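Local coordinates for SPbeta prophage-derived aminoglycoside N(3')-acetyltransferase-like protein YokD (Bacillus subtilis, PDB 2NYG) that probably transfers an acetyl group from acetyl-coenzyme A to an amino group of aminoglycoside-like antibiotics, and so may contribute to antibiotic resistance, at residues V33-S38 / Y170-G175. Numbering follows the deposited sequence.
Sequences VLVHSS and YVLLLG. With COA (coenzyme A), chain G.
Segments 33-38 and 170-175 run side by side as parallel strands over most of their length, their axes 20° apart, and four backbone hydrogen bonds join them: Tyr170 O accepts from Leu34 N, Leu34 O from Leu172 N, Leu172 O from His36 N (3.0 Å) and His36 O from Leu174 N. Even-numbered residues of the first strand thus turn both their N-H and C=O groups to this neighbour, whereas Val33 and Val35 bond to strand 65-69 on the other side. On one face of the sheet CG2 of Val33, anti to the backbone N, rests 3.6 Å from Leu172 CB, and CG1 of Val35 lies alongside CD2 of Leu172, both side chains pointing the same way. The opposite face carries the His36 ring. Val171 CG1 meets this ring at its edge, in plane, 3.7 Å from His36 CD2, while Leu173 CD2 approaches obliquely and also touches His36 CB at 3.8 Å. Further along, Ser38 reaches the cofactor: its OG, anti to its backbone N (chi1 158°), donates a hydrogen bond to pyrophosphate oxygen O5A of coenzyme A, and Ser38 O accepts one from Ser41 OG. Two central parallel strands in a mixed sheet, with the coenzyme A pocket at the C-terminal end of the first, where His36, Ser37 and Ser38 line it, form this part of the antibiotic N-acetyltransferase fold.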
loop_
_atom_site.group_PDB
_atom_site.type_symbol
_atom_site.label_atom_id
_atom_site.label_comp_id
_atom_site.label_asym_id
_atom_site.label_seq_id
_atom_site.Cartn_x
_atom_site.Cartn_y
_atom_site.Cartn_z
ATOM N N VAL A 33 -13.421 -12.230 12.042
ATOM C CA VAL A 33 -13.808 -12.398 10.653
ATOM C C VAL A 33 -12.703 -12.265 9.610
ATOM O O VAL A 33 -11.899 -11.332 9.634
ATOM C CB VAL A 33 -14.969 -11.407 10.314
ATOM C CG1 VAL A 33 -14.523 -9.983 10.544
ATOM C CG2 VAL A 33 -15.440 -11.607 8.893
ATOM N N LEU A 34 -12.676 -13.222 8.692
ATOM C CA LEU A 34 -11.726 -13.210 7.591
ATOM C C LEU A 34 -12.418 -12.429 6.463
ATOM O O LEU A 34 -13.527 -12.784 6.041
ATOM C CB LEU A 34 -11.423 -14.636 7.130
ATOM C CG LEU A 34 -10.343 -14.820 6.060
ATOM C CD1 LEU A 34 -9.002 -14.314 6.580
ATOM C CD2 LEU A 34 -10.261 -16.290 5.691
ATOM N N VAL A 35 -11.755 -11.376 5.982
ATOM C CA VAL A 35 -12.302 -10.505 4.941
ATOM C C VAL A 35 -11.627 -10.563 3.572
ATOM O O VAL A 35 -10.402 -10.586 3.457
ATOM C CB VAL A 35 -12.272 -9.015 5.394
ATOM C CG1 VAL A 35 -13.085 -8.153 4.444
ATOM C CG2 VAL A 35 -12.813 -8.882 6.796
ATOM N N HIS A 36 -12.457 -10.551 2.537
ATOM C CA HIS A 36 -12.026 -10.558 1.152
ATOM C C HIS A 36 -12.808 -9.399 0.547
ATOM O O HIS A 36 -14.027 -9.454 0.399
ATOM C CB HIS A 36 -12.406 -11.878 0.527
ATOM C CG HIS A 36 -11.866 -13.057 1.269
ATOM N ND1 HIS A 36 -10.534 -13.405 1.239
ATOM C CD2 HIS A 36 -12.473 -13.955 2.079
ATOM C CE1 HIS A 36 -10.344 -14.466 1.998
ATOM N NE2 HIS A 36 -11.504 -14.819 2.518
ATOM N N SER A 37 -12.098 -8.340 0.196
ATOM C CA SER A 37 -12.756 -7.147 -0.303
ATOM C C SER A 37 -12.455 -6.675 -1.711
ATOM O O SER A 37 -11.598 -7.207 -2.401
ATOM C CB SER A 37 -12.465 -5.998 0.665
ATOM O OG SER A 37 -11.096 -5.994 1.047
ATOM N N SER A 38 -13.202 -5.654 -2.103
ATOM C CA SER A 38 -13.085 -4.973 -3.382
ATOM C C SER A 38 -13.460 -3.536 -3.047
ATOM O O SER A 38 -14.645 -3.203 -2.918
ATOM C CB SER A 38 -14.079 -5.518 -4.406
ATOM O OG SER A 38 -14.327 -4.567 -5.438
ATOM N N TYR A 170 -15.904 -16.034 11.043
ATOM C CA TYR A 170 -16.785 -15.843 9.909
ATOM C C TYR A 170 -15.985 -15.338 8.737
ATOM O O TYR A 170 -14.902 -14.781 8.907
ATOM C CB TYR A 170 -17.902 -14.846 10.230
ATOM C CG TYR A 170 -18.864 -15.326 11.291
ATOM C CD1 TYR A 170 -18.500 -15.329 12.633
ATOM C CD2 TYR A 170 -20.119 -15.820 10.947
ATOM C CE1 TYR A 170 -19.363 -15.814 13.613
ATOM C CE2 TYR A 170 -20.995 -16.309 11.918
ATOM C CZ TYR A 170 -20.613 -16.299 13.252
ATOM O OH TYR A 170 -21.494 -16.713 14.226
ATOM N N VAL A 171 -16.511 -15.561 7.542
ATOM C CA VAL A 171 -15.873 -15.074 6.334
ATOM C C VAL A 171 -16.751 -13.916 5.869
ATOM O O VAL A 171 -17.968 -13.962 6.001
ATOM C CB VAL A 171 -15.821 -16.155 5.226
ATOM C CG1 VAL A 171 -15.186 -15.578 3.967
ATOM C CG2 VAL A 171 -15.027 -17.339 5.692
ATOM N N LEU A 172 -16.139 -12.857 5.369
ATOM C CA LEU A 172 -16.909 -11.726 4.884
ATOM C C LEU A 172 -16.457 -11.420 3.471
ATOM O O LEU A 172 -15.316 -11.035 3.247
ATOM C CB LEU A 172 -16.697 -10.486 5.758
ATOM C CG LEU A 172 -17.230 -9.183 5.144
ATOM C CD1 LEU A 172 -18.714 -9.311 4.903
ATOM C CD2 LEU A 172 -16.943 -8.006 6.046
ATOM N N LEU A 173 -17.343 -11.625 2.512
ATOM C CA LEU A 173 -17.011 -11.323 1.143
ATOM C C LEU A 173 -17.641 -9.960 0.933
ATOM O O LEU A 173 -18.858 -9.824 0.833
ATOM C CB LEU A 173 -17.603 -12.369 0.193
ATOM C CG LEU A 173 -17.118 -13.804 0.411
ATOM C CD1 LEU A 173 -17.809 -14.737 -0.556
ATOM C CD2 LEU A 173 -15.631 -13.875 0.228
ATOM N N LEU A 174 -16.790 -8.944 0.913
ATOM C CA LEU A 174 -17.222 -7.562 0.737
ATOM C C LEU A 174 -16.962 -7.182 -0.712
ATOM O O LEU A 174 -15.891 -6.712 -1.081
ATOM C CB LEU A 174 -16.447 -6.676 1.714
ATOM C CG LEU A 174 -16.535 -5.161 1.770
ATOM C CD1 LEU A 174 -17.926 -4.660 1.538
ATOM C CD2 LEU A 174 -16.032 -4.753 3.138
ATOM N N GLY A 175 -17.958 -7.414 -1.542
ATOM C CA GLY A 175 -17.777 -7.110 -2.935
ATOM C C GLY A 175 -17.073 -8.240 -3.661
ATOM O O GLY A 175 -16.880 -8.143 -4.857
HETATM N N1A COA G . -14.265 4.330 -3.300
HETATM C C2A COA G . -14.453 3.266 -4.192
HETATM N N3A COA G . -13.410 2.889 -5.012
HETATM C C4A COA G . -12.200 3.549 -4.960
HETATM C C5A COA G . -11.965 4.617 -4.075
HETATM C C6A COA G . -13.020 5.016 -3.238
HETATM N N6A COA G . -12.864 6.020 -2.385
HETATM N N7A COA G . -10.684 5.055 -4.257
HETATM C C8A COA G . -10.117 4.281 -5.230
HETATM N N9A COA G . -11.075 3.341 -5.665
HETATM C C1B COA G . -10.975 2.289 -6.704
HETATM C C2B COA G . -9.825 2.412 -7.744
HETATM O O2B COA G . -10.007 3.464 -8.715
HETATM C C3B COA G . -9.814 1.030 -8.371
HETATM O O3B COA G . -10.812 1.121 -9.434
HETATM P P3B COA G . -10.582 0.662 -10.986
HETATM O O7A COA G . -9.165 0.062 -11.164
HETATM O O8A COA G . -10.644 1.870 -11.889
HETATM O O9A COA G . -11.667 -0.319 -11.355
HETATM C C4B COA G . -10.234 0.079 -7.218
HETATM O O4B COA G . -10.906 0.923 -6.255
HETATM C C5B COA G . -9.043 -0.647 -6.506
HETATM O O5B COA G . -9.637 -1.482 -5.467
HETATM P P1A COA G . -9.186 -2.995 -5.309
HETATM O O1A COA G . -9.943 -3.667 -4.211
HETATM O O2A COA G . -7.673 -3.073 -5.064
HETATM O O3A COA G . -9.487 -3.565 -6.719
HETATM P P2A COA G . -10.927 -3.973 -7.298
HETATM O O4A COA G . -11.180 -3.154 -8.513
HETATM O O5A COA G . -12.066 -3.780 -6.301
HETATM O O6A COA G . -10.629 -5.551 -7.569
HETATM C CBP COA G . -10.184 -7.665 -6.243
HETATM C CCP COA G . -11.181 -6.573 -6.731
HETATM C CDP COA G . -8.981 -7.782 -7.213
HETATM C CEP COA G . -9.749 -7.260 -4.817
HETATM C CAP COA G . -10.893 -9.058 -6.350
HETATM O OAP COA G . -12.200 -8.831 -6.924
HETATM C C9P COA G . -11.072 -9.819 -5.013
HETATM O O9P COA G . -12.362 -10.085 -4.664
HETATM N N8P COA G . -10.081 -10.210 -4.170
HETATM C C7P COA G . -10.369 -10.764 -2.827
HETATM C C6P COA G . -9.518 -10.258 -1.653
#